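Long-range contacts in p-47 protein (Clostridium botulinum E1 str. 'BoNT E Beluga', PDB 5WIX), which is of unknown function but has a BPI-like TULIP-domain fold, consistent with the lipid binding known for that superfamily: residues W285-V290 and W382-F387; I319-T323 and V375-G380; I260-N266 and I277-L283; K251-M256 and S390-L395. Residue numbers count along the deposited sequence, not the author numbering.

Contact 1 (W285-V290 and W382-F387)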
# COMPACT_ATOMS: atom_id res chain seq x y z
N TRP A 285 -7.87 33.93 -1.17
CA TRP A 285 -9.07 33.47 -0.48
C TRP A 285 -10.32 34.00 -1.16
O TRP A 285 -10.30 35.01 -1.88
CB TRP A 285 -9.07 33.90 0.97
CG TRP A 285 -9.91 33.05 1.82
CD1 TRP A 285 -11.16 33.32 2.28
CD2 TRP A 285 -9.57 31.76 2.33
NE1 TRP A 285 -11.63 32.28 3.05
CE2 TRP A 285 -10.66 31.31 3.10
CE3 TRP A 285 -8.44 30.95 2.22
CZ2 TRP A 285 -10.66 30.08 3.75
CZ3 TRP A 285 -8.45 29.73 2.86
CH2 TRP A 285 -9.55 29.31 3.61
N TYR A 286 -11.42 33.31 -0.93
CA TYR A 286 -12.70 33.76 -1.45
C TYR A 286 -13.25 34.93 -0.62
O TYR A 286 -12.78 35.20 0.48
CB TYR A 286 -13.69 32.60 -1.51
CG TYR A 286 -14.09 32.02 -0.18
CD1 TYR A 286 -15.16 32.56 0.53
CD2 TYR A 286 -13.43 30.92 0.36
CE1 TYR A 286 -15.55 32.02 1.75
CE2 TYR A 286 -13.81 30.37 1.59
CZ TYR A 286 -14.87 30.92 2.28
OH TYR A 286 -15.26 30.41 3.50
N GLY A 287 -14.26 35.62 -1.14
CA GLY A 287 -14.75 36.80 -0.47
C GLY A 287 -15.61 36.56 0.77
O GLY A 287 -16.60 35.82 0.71
N ILE A 288 -15.26 37.23 1.88
CA ILE A 288 -16.03 37.23 3.14
C ILE A 288 -16.73 38.57 3.41
O ILE A 288 -16.05 39.59 3.50
CB ILE A 288 -15.13 36.97 4.36
CG1 ILE A 288 -14.35 35.67 4.21
CG2 ILE A 288 -15.95 36.94 5.64
CD1 ILE A 288 -13.06 35.68 5.02
N LYS A 289 -18.05 38.56 3.60
CA LYS A 289 -18.79 39.80 3.86
C LYS A 289 -18.93 40.14 5.34
O LYS A 289 -19.61 39.47 6.11
CB LYS A 289 -20.19 39.74 3.26
CG LYS A 289 -21.00 40.99 3.52
CD LYS A 289 -22.20 41.04 2.57
CE LYS A 289 -23.38 41.79 3.17
NZ LYS A 289 -24.55 41.59 2.29
N VAL A 290 -18.30 41.24 5.71
CA VAL A 290 -18.33 41.74 7.07
C VAL A 290 -18.98 43.11 7.08
O VAL A 290 -18.45 44.05 6.49
CB VAL A 290 -16.94 41.86 7.63
CG1 VAL A 290 -17.01 42.27 9.10
CG2 VAL A 290 -16.21 40.56 7.44
N TRP A 382 -12.61 37.25 11.32
CA TRP A 382 -13.54 36.51 10.47
C TRP A 382 -12.79 35.65 9.46
O TRP A 382 -13.24 34.56 9.08
CB TRP A 382 -14.49 37.47 9.75
CG TRP A 382 -15.60 37.90 10.62
CD1 TRP A 382 -15.85 39.15 11.09
CD2 TRP A 382 -16.61 37.05 11.17
NE1 TRP A 382 -16.96 39.14 11.89
CE2 TRP A 382 -17.44 37.86 11.96
CE3 TRP A 382 -16.88 35.69 11.06
CZ2 TRP A 382 -18.54 37.35 12.64
CZ3 TRP A 382 -17.97 35.18 11.74
CH2 TRP A 382 -18.79 36.01 12.52
N SER A 383 -11.64 36.17 9.02
CA SER A 383 -10.85 35.52 7.99
C SER A 383 -10.18 34.29 8.56
O SER A 383 -10.15 33.24 7.92
CB SER A 383 -9.81 36.49 7.41
OG SER A 383 -10.43 37.46 6.57
N LEU A 384 -9.65 34.44 9.77
CA LEU A 384 -8.97 33.33 10.45
C LEU A 384 -9.93 32.15 10.60
O LEU A 384 -9.57 30.99 10.34
CB LEU A 384 -8.43 33.78 11.80
CG LEU A 384 -7.18 34.66 11.74
CD1 LEU A 384 -6.70 35.12 13.12
CD2 LEU A 384 -6.06 33.92 11.01
N LYS A 385 -11.16 32.46 11.00
CA LYS A 385 -12.18 31.43 11.12
C LYS A 385 -12.35 30.75 9.78
O LYS A 385 -12.30 29.52 9.70
CB LYS A 385 -13.49 32.02 11.64
CG LYS A 385 -13.34 32.55 13.08
CD LYS A 385 -14.64 33.09 13.69
CE LYS A 385 -14.43 33.50 15.16
NZ LYS A 385 -15.69 34.02 15.79
N SER A 386 -12.48 31.55 8.73
CA SER A 386 -12.65 31.00 7.39
C SER A 386 -11.57 29.98 7.08
O SER A 386 -11.87 28.93 6.52
CB SER A 386 -12.63 32.11 6.34
OG SER A 386 -13.49 31.77 5.26
N PHE A 387 -10.33 30.30 7.45
CA PHE A 387 -9.17 29.44 7.19
C PHE A 387 -9.30 28.07 7.87
O PHE A 387 -9.41 27.01 7.22
CB PHE A 387 -7.89 30.10 7.68
CG PHE A 387 -7.52 31.35 6.95
CD1 PHE A 387 -8.11 31.66 5.73
CD2 PHE A 387 -6.57 32.21 7.48
CE1 PHE A 387 -7.75 32.82 5.06
CE2 PHE A 387 -6.21 33.37 6.82
CZ PHE A 387 -6.80 33.68 5.61
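The indole of Trp-285 lies over the edge of the Phe-387 ring in a T-shaped (edge-to-face) stack: the phenyl edge points at the face of the six-membered indole ring, centroids 4.5 Å apart and planes at 72°, with Trp-285 CD2 and Phe-387 CE1 3.4 Å from each other. The pyrrole edge of the same indole meets the helix one residue earlier, where Trp-285 NE1 donates a hydrogen bond to Ser-386 OG (2.9 Å). Tyr-286 brings its hydroxyl to the same serine, Tyr-286 OH being 2.8 Å from Ser-386 OG. Further along, Ile-288 puts its CD1 3.8 Å from Ser-386 CB and 3.5 Å from Ser-383 OG, a hydroxyl already hydrogen-bonded to Val-379 O. Val-290 CG1 touches Trp-382 CD1 at 3.9 Å. Strand 288-290 runs roughly antiparallel to helix 382-387 (149°, axes 9.9 Å apart), so Trp-285, Ile-288 and Val-290 meet progressively earlier helical positions. In this TULIP-type domain a long helix packs against a strongly curved antiparallel sheet. Strand 288-290 pairs with strand 293-307, whose Pro-297 and Ile-299 pack on Trp-285, while Leu-332 and Met-334 of strand 328-343 touch Phe-387 of helix 370-390.

Contact 2 (I319-T323 and V375-G380)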
# COMPACT_ATOMS: atom_id res chain seq x y z
N ILE A 319 -2.43 38.24 4.94
CA ILE A 319 -3.08 39.49 5.32
C ILE A 319 -4.45 39.63 4.68
O ILE A 319 -4.83 38.85 3.81
CB ILE A 319 -2.24 40.69 4.91
CG1 ILE A 319 -1.60 40.44 3.54
CG2 ILE A 319 -1.16 40.96 5.96
CD1 ILE A 319 -2.40 40.97 2.39
N VAL A 320 -5.19 40.64 5.14
CA VAL A 320 -6.46 41.00 4.52
C VAL A 320 -6.58 42.52 4.43
O VAL A 320 -6.59 43.22 5.45
CB VAL A 320 -7.66 40.42 5.28
CG1 VAL A 320 -7.50 40.60 6.78
CG2 VAL A 320 -8.94 41.06 4.80
N LYS A 321 -6.66 43.06 3.22
CA LYS A 321 -6.76 44.52 3.06
C LYS A 321 -8.19 45.01 3.29
O LYS A 321 -9.17 44.32 2.96
CB LYS A 321 -6.25 44.95 1.67
CG LYS A 321 -4.74 44.71 1.49
CD LYS A 321 -4.28 44.77 0.03
CE LYS A 321 -2.75 44.74 -0.06
NZ LYS A 321 -2.13 46.01 0.48
N LEU A 322 -8.30 46.20 3.87
CA LEU A 322 -9.60 46.82 4.12
C LEU A 322 -10.14 47.52 2.88
O LEU A 322 -9.56 48.51 2.42
CB LEU A 322 -9.49 47.84 5.25
CG LEU A 322 -9.44 47.22 6.63
CD1 LEU A 322 -9.42 48.33 7.67
CD2 LEU A 322 -10.65 46.36 6.77
N THR A 323 -11.24 47.02 2.34
CA THR A 323 -11.79 47.55 1.11
C THR A 323 -12.22 49.01 1.33
O THR A 323 -13.07 49.28 2.18
CB THR A 323 -12.98 46.68 0.62
OG1 THR A 323 -13.85 46.39 1.72
CG2 THR A 323 -12.46 45.35 0.05
N VAL A 375 -12.51 47.64 12.46
CA VAL A 375 -13.04 46.77 11.41
C VAL A 375 -11.90 45.87 10.92
O VAL A 375 -12.12 44.76 10.46
CB VAL A 375 -13.66 47.57 10.21
CG1 VAL A 375 -14.30 48.85 10.70
CG2 VAL A 375 -12.63 47.88 9.14
N ALA A 376 -10.66 46.36 11.06
CA ALA A 376 -9.52 45.53 10.71
C ALA A 376 -9.44 44.31 11.65
O ALA A 376 -9.15 43.18 11.21
CB ALA A 376 -8.24 46.34 10.77
N LYS A 377 -9.69 44.54 12.94
CA LYS A 377 -9.74 43.45 13.91
C LYS A 377 -10.87 42.50 13.55
O LYS A 377 -10.72 41.27 13.64
CB LYS A 377 -9.93 43.99 15.34
CG LYS A 377 -10.61 43.01 16.28
CD LYS A 377 -10.46 43.40 17.75
CE LYS A 377 -11.23 42.44 18.67
NZ LYS A 377 -10.59 42.20 20.00
N SER A 378 -11.99 43.05 13.11
CA SER A 378 -13.15 42.21 12.88
C SER A 378 -13.04 41.41 11.58
O SER A 378 -13.42 40.25 11.53
CB SER A 378 -14.42 43.05 12.90
OG SER A 378 -15.56 42.21 12.91
N VAL A 379 -12.48 42.01 10.53
CA VAL A 379 -12.28 41.27 9.28
C VAL A 379 -11.18 40.21 9.47
O VAL A 379 -11.30 39.08 8.97
CB VAL A 379 -11.92 42.23 8.11
CG1 VAL A 379 -11.57 41.45 6.86
CG2 VAL A 379 -13.09 43.13 7.83
N GLY A 380 -10.14 40.57 10.22
CA GLY A 380 -9.09 39.64 10.59
C GLY A 380 -9.64 38.39 11.25
O GLY A 380 -9.40 37.27 10.77
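Apolar side-chain packing accounts for the contacts between strand 319-322 and helix 375-380. Val-320 and Leu-322, two residues apart and both directed at the helix, supply the strand side, while Lys-321 between them points away. Val-320 CG2 meets Val-379 CG1 at 3.4 Å. Leu-322 spans a full helical turn: its CD2 lies 3.4 Å from Val-375 CG2 and 4.2 Å from Val-379 CG2, and its CD1 lies 3.9 Å from Ala-376 CB. A long helix laid against a highly curved antiparallel sheet is the hallmark of the TULIP fold shared with bactericidal/permeability-increasing protein, and here strand 311-322 meets helix 370-390 at 136° between the short segments, with axes 9.1 Å apart. Backbone proximity is the second element. Val-320 CG1 lies 4.2 Å from Gly-380 CA; a CB there would point sideways and crowd Ala-376 O, one turn earlier in the same helix. The CA atoms of Leu-322 and Ala-376 are 6.7 Å apart. Polar links run to neighbouring elements: Ser-330 OG is hydrogen-bonded to the Ala-376 carbonyl, and Ser-383 OG to that of Val-379. Strand 311-322 is flanked by strands 293-307 and 328-343, from which Tyr-295 and Ile-328 pack on Leu-322.

Contact 3 (I260-N266 and I277-L283)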
# COMPACT_ATOMS: atom_id res chain seq x y z
N ILE A 260 -8.18 29.11 -5.65
CA ILE A 260 -7.16 28.16 -5.22
C ILE A 260 -7.43 26.75 -5.75
O ILE A 260 -8.54 26.22 -5.58
CB ILE A 260 -7.02 28.12 -3.71
CG1 ILE A 260 -6.98 29.56 -3.17
CG2 ILE A 260 -5.74 27.42 -3.39
CD1 ILE A 260 -7.05 29.70 -1.68
N THR A 261 -6.42 26.16 -6.39
CA THR A 261 -6.59 24.87 -7.06
C THR A 261 -5.41 23.91 -7.09
O THR A 261 -5.18 23.30 -8.13
CB THR A 261 -6.97 25.05 -8.56
OG1 THR A 261 -5.85 25.58 -9.28
CG2 THR A 261 -8.21 25.90 -8.76
N SER A 262 -4.66 23.76 -6.01
CA SER A 262 -3.57 22.75 -5.98
C SER A 262 -2.40 23.07 -6.92
O SER A 262 -1.25 22.79 -6.59
CB SER A 262 -4.08 21.34 -6.31
OG SER A 262 -4.06 21.08 -7.70
N ASN A 263 -2.70 23.60 -8.10
CA ASN A 263 -1.68 24.20 -8.93
C ASN A 263 -1.01 25.31 -8.11
O ASN A 263 0.15 25.65 -8.33
CB ASN A 263 -2.27 24.74 -10.23
CG ASN A 263 -1.20 25.02 -11.27
OD1 ASN A 263 -0.21 24.28 -11.37
ND2 ASN A 263 -1.38 26.09 -12.05
N ASN A 264 -1.77 25.84 -7.15
CA ASN A 264 -1.26 26.77 -6.15
C ASN A 264 -0.39 26.14 -5.07
O ASN A 264 0.26 26.86 -4.31
CB ASN A 264 -2.43 27.49 -5.48
CG ASN A 264 -3.12 28.45 -6.41
OD1 ASN A 264 -4.33 28.42 -6.58
ND2 ASN A 264 -2.33 29.30 -7.05
N PHE A 265 -0.37 24.80 -5.02
CA PHE A 265 0.36 24.05 -3.98
C PHE A 265 1.50 23.16 -4.46
O PHE A 265 1.43 22.54 -5.52
CB PHE A 265 -0.61 23.15 -3.21
CG PHE A 265 -1.52 23.89 -2.31
CD1 PHE A 265 -1.11 24.24 -1.04
CD2 PHE A 265 -2.79 24.27 -2.73
CE1 PHE A 265 -1.95 24.93 -0.20
CE2 PHE A 265 -3.63 24.96 -1.91
CZ PHE A 265 -3.21 25.29 -0.64
N ASN A 266 2.54 23.09 -3.63
CA ASN A 266 3.64 22.15 -3.81
C ASN A 266 3.66 21.11 -2.69
O ASN A 266 3.23 21.38 -1.57
CB ASN A 266 4.98 22.88 -3.84
CG ASN A 266 5.45 23.16 -5.25
OD1 ASN A 266 4.95 22.56 -6.21
ND2 ASN A 266 6.41 24.07 -5.38
N ILE A 277 3.39 19.70 2.80
CA ILE A 277 2.62 20.55 1.91
C ILE A 277 2.95 22.03 2.10
O ILE A 277 2.63 22.62 3.14
CB ILE A 277 1.12 20.37 2.13
CG1 ILE A 277 0.71 18.94 1.80
CG2 ILE A 277 0.35 21.37 1.28
CD1 ILE A 277 -0.80 18.63 1.99
N LYS A 278 3.60 22.64 1.12
CA LYS A 278 3.74 24.09 1.13
C LYS A 278 2.97 24.74 -0.03
O LYS A 278 2.66 24.09 -1.03
CB LYS A 278 5.21 24.47 1.09
CG LYS A 278 5.95 24.19 2.38
CD LYS A 278 7.18 25.09 2.48
CE LYS A 278 7.93 24.91 3.78
NZ LYS A 278 8.62 23.58 3.84
N ASN A 279 2.63 26.01 0.12
CA ASN A 279 2.03 26.76 -0.99
C ASN A 279 3.08 27.16 -2.04
O ASN A 279 4.23 27.48 -1.71
CB ASN A 279 1.32 27.99 -0.46
CG ASN A 279 2.26 28.96 0.22
OD1 ASN A 279 3.22 28.56 0.89
ND2 ASN A 279 1.99 30.25 0.06
N LYS A 280 2.67 27.11 -3.31
CA LYS A 280 3.59 27.40 -4.42
C LYS A 280 3.71 28.89 -4.59
O LYS A 280 4.71 29.41 -5.08
CB LYS A 280 3.10 26.74 -5.73
CG LYS A 280 4.06 26.88 -6.92
CD LYS A 280 3.43 26.39 -8.25
CE LYS A 280 3.28 24.86 -8.31
NZ LYS A 280 2.64 24.40 -9.58
N ASN A 281 2.65 29.58 -4.15
CA ASN A 281 2.49 31.01 -4.34
C ASN A 281 1.30 31.54 -3.55
O ASN A 281 0.70 30.81 -2.74
CB ASN A 281 2.30 31.33 -5.82
CG ASN A 281 1.28 30.44 -6.50
OD1 ASN A 281 0.23 30.12 -5.93
ND2 ASN A 281 1.58 30.01 -7.72
N THR A 282 0.95 32.81 -3.79
CA THR A 282 -0.09 33.47 -3.03
C THR A 282 -1.43 32.76 -3.22
O THR A 282 -1.86 32.50 -4.36
CB THR A 282 -0.23 34.97 -3.42
OG1 THR A 282 1.04 35.63 -3.30
CG2 THR A 282 -1.25 35.67 -2.52
N LEU A 283 -2.08 32.42 -2.11
CA LEU A 283 -3.40 31.82 -2.16
C LEU A 283 -4.48 32.89 -2.05
O LEU A 283 -4.57 33.59 -1.03
CB LEU A 283 -3.56 30.79 -1.04
CG LEU A 283 -2.34 29.89 -0.82
CD1 LEU A 283 -2.53 28.98 0.40
CD2 LEU A 283 -2.05 29.08 -2.08
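Four polar links cluster where the chain enters and leaves a beta hairpin. Lys-280 N donates to Asn-264 O (2.6 Å), and Asn-264 ND2 donates to Asn-281 OD1 (2.9 Å). Lys-280 NZ reaches back to Asn-263 O at 3.1 Å and, weakly, to Asn-263 OD1 at 3.4 Å. Strands 265-269 and 275-279 form the antiparallel hairpin itself: Asn-266 and Lys-278 are a hydrogen-bonded pair (Asn-266 N to Lys-278 O 2.8 Å, Lys-278 N to Asn-266 O 3.0 Å), next to the non-hydrogen-bonded pair Phe-265 and Asn-279. A type I turn, Ser-262 to Phe-265, leads into the first strand. The sheet continues through strand 293-307, where Phe-302 N is hydrogen-bonded to Asn-279 OD1. Outside the polar cluster, Leu-283 CD2 lies over one face of the Phe-265 ring, and Phe-265 CD1 is 4.0 Å from Ile-277 CG2. Ile-260 CD1 packs on Leu-283 CB at 3.7 Å, while Leu-249 of helix 240-252 touches both Phe-265 and Ile-277.

Contact 4 (K251-M256 and S390-L395)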
# COMPACT_ATOMS: atom_id res chain seq x y z
N LYS A 251 -8.06 17.17 -1.93
CA LYS A 251 -9.26 17.66 -1.25
C LYS A 251 -9.05 19.10 -0.73
O LYS A 251 -9.76 20.02 -1.12
CB LYS A 251 -9.67 16.74 -0.11
CG LYS A 251 -10.98 17.15 0.56
CD LYS A 251 -12.13 17.28 -0.43
CE LYS A 251 -13.38 17.86 0.24
NZ LYS A 251 -14.41 18.32 -0.74
N LEU A 252 -8.06 19.25 0.15
CA LEU A 252 -7.67 20.51 0.76
C LEU A 252 -7.60 21.63 -0.24
O LEU A 252 -8.23 22.68 -0.08
CB LEU A 252 -6.29 20.35 1.44
CG LEU A 252 -5.58 21.56 2.04
CD1 LEU A 252 -6.20 21.90 3.38
CD2 LEU A 252 -4.09 21.30 2.22
N SER A 253 -6.85 21.39 -1.30
CA SER A 253 -6.55 22.42 -2.28
C SER A 253 -7.79 22.88 -3.10
O SER A 253 -7.69 23.76 -3.95
CB SER A 253 -5.47 21.91 -3.21
OG SER A 253 -6.02 21.01 -4.15
N SER A 254 -8.94 22.27 -2.83
CA SER A 254 -10.19 22.60 -3.48
C SER A 254 -11.21 22.91 -2.40
O SER A 254 -12.41 22.82 -2.63
CB SER A 254 -10.71 21.45 -4.34
OG SER A 254 -11.47 20.52 -3.57
N ASN A 255 -10.72 23.21 -1.21
CA ASN A 255 -11.63 23.52 -0.12
C ASN A 255 -11.52 24.97 0.29
O ASN A 255 -11.99 25.35 1.38
CB ASN A 255 -11.34 22.63 1.09
CG ASN A 255 -12.60 22.27 1.84
OD1 ASN A 255 -13.63 21.94 1.21
ND2 ASN A 255 -12.55 22.34 3.19
N MET A 256 -10.90 25.78 -0.58
CA MET A 256 -10.52 27.13 -0.19
C MET A 256 -10.98 28.23 -1.16
O MET A 256 -10.40 29.31 -1.22
CB MET A 256 -9.00 27.19 -0.00
CG MET A 256 -8.53 26.46 1.22
SD MET A 256 -6.73 26.56 1.47
CE MET A 256 -6.22 26.50 -0.22
N SER A 390 -11.73 25.60 6.74
CA SER A 390 -11.47 24.95 5.46
C SER A 390 -10.59 23.74 5.65
O SER A 390 -10.43 22.93 4.73
CB SER A 390 -10.79 25.89 4.47
OG SER A 390 -9.42 26.07 4.84
N LEU A 391 -9.96 23.66 6.82
CA LEU A 391 -9.14 22.52 7.20
C LEU A 391 -9.95 21.34 7.75
O LEU A 391 -9.36 20.39 8.25
CB LEU A 391 -8.13 22.95 8.26
CG LEU A 391 -7.22 24.06 7.79
CD1 LEU A 391 -6.14 24.32 8.84
CD2 LEU A 391 -6.60 23.70 6.45
N ALA A 392 -11.27 21.41 7.68
CA ALA A 392 -12.10 20.37 8.28
C ALA A 392 -13.08 19.79 7.27
O ALA A 392 -14.23 20.21 7.20
CB ALA A 392 -12.85 20.89 9.48
N PHE A 393 -12.60 18.79 6.56
CA PHE A 393 -13.31 18.20 5.44
C PHE A 393 -13.30 16.67 5.51
O PHE A 393 -12.84 16.08 6.49
CB PHE A 393 -12.67 18.68 4.15
CG PHE A 393 -11.18 18.65 4.18
CD1 PHE A 393 -10.49 17.45 3.90
CD2 PHE A 393 -10.46 19.78 4.54
CE1 PHE A 393 -9.09 17.40 3.95
CE2 PHE A 393 -9.07 19.75 4.59
CZ PHE A 393 -8.38 18.54 4.30
N GLU A 394 -13.79 16.04 4.44
CA GLU A 394 -13.87 14.59 4.30
C GLU A 394 -13.40 14.20 2.90
O GLU A 394 -13.92 14.74 1.92
CB GLU A 394 -15.31 14.09 4.55
CG GLU A 394 -15.63 12.70 3.96
CD GLU A 394 -17.03 12.17 4.33
OE1 GLU A 394 -17.29 11.84 5.52
OE2 GLU A 394 -17.87 12.06 3.40
N LEU A 395 -12.46 13.25 2.79
CA LEU A 395 -11.95 12.84 1.48
C LEU A 395 -13.04 12.12 0.69
O LEU A 395 -14.07 11.72 1.25
CB LEU A 395 -10.72 11.95 1.61
CG LEU A 395 -9.52 12.33 2.49
CD1 LEU A 395 -8.42 11.23 2.34
CD2 LEU A 395 -8.96 13.72 2.20
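Lys-251 stands near the end of helix 240-252 and opens a junction in this TULIP-type fold: the exit of that helix packs on the chain that leaves helix 370-390, the long helix lying against the curved sheet. Its aliphatic stem runs beside the Phe-393 ring, with Lys-251 CG 3.4 Å from Phe-393 CD1, while Lys-251 CB lies 3.9 Å from Leu-395 CD2. Leu-252 contributes an apolar side chain: its CD1 sits 3.6 Å from Leu-391 CD2 and 3.8 Å from Phe-393 CE2; its backbone N lies over one face of the Phe-393 ring. A type I turn from Leu-252 to Asn-255 then takes the chain out of the helix. It is closed by Asn-255 N to Leu-252 O at 2.8 Å, and Ser-254 OG adds a hydrogen bond to Lys-251 O at 3.0 Å. The turn brings Asn-255 back toward the other segment, to which its side-chain amide is hydrogen-bonded. Met-256 packs beside Ser-390, whose hydroxyl is hydrogen-bonded to the carbonyl of Phe-387. Beyond the junction, Phe-393 and Leu-395 form backbone hydrogen bonds with Phe-351 and Val-349 of strand 348-363. The link between the two segments is nearly linear: Asn-255 ND2 donates to Ser-390 O at 2.7 Å with an N-H···O angle of 167°.

Overall arrangement
Contacts 1 and 2 share helix 370-390 and seat successive parts of it on the same curved sheet, their centres about 10 Å apart; Val-290 of the first touches Val-379 of the second. Contact 2 is buried and wholly apolar across its segments, whereas contact 1, partly buried, adds an aromatic stack and a hydrogen bond. Contact 3 belongs to that sheet too but is dominated by hydrogen bonds of backbone, asparagine amides and a lysine ammonium, with apolar packing on one side. Contact 4, again buried, joins the end of helix 240-252 to the loop after helix 370-390; its Met-256 touches both Trp-285 of contact 1 and Phe-265 of contact 3. In sequence, contact 4 encloses the other three.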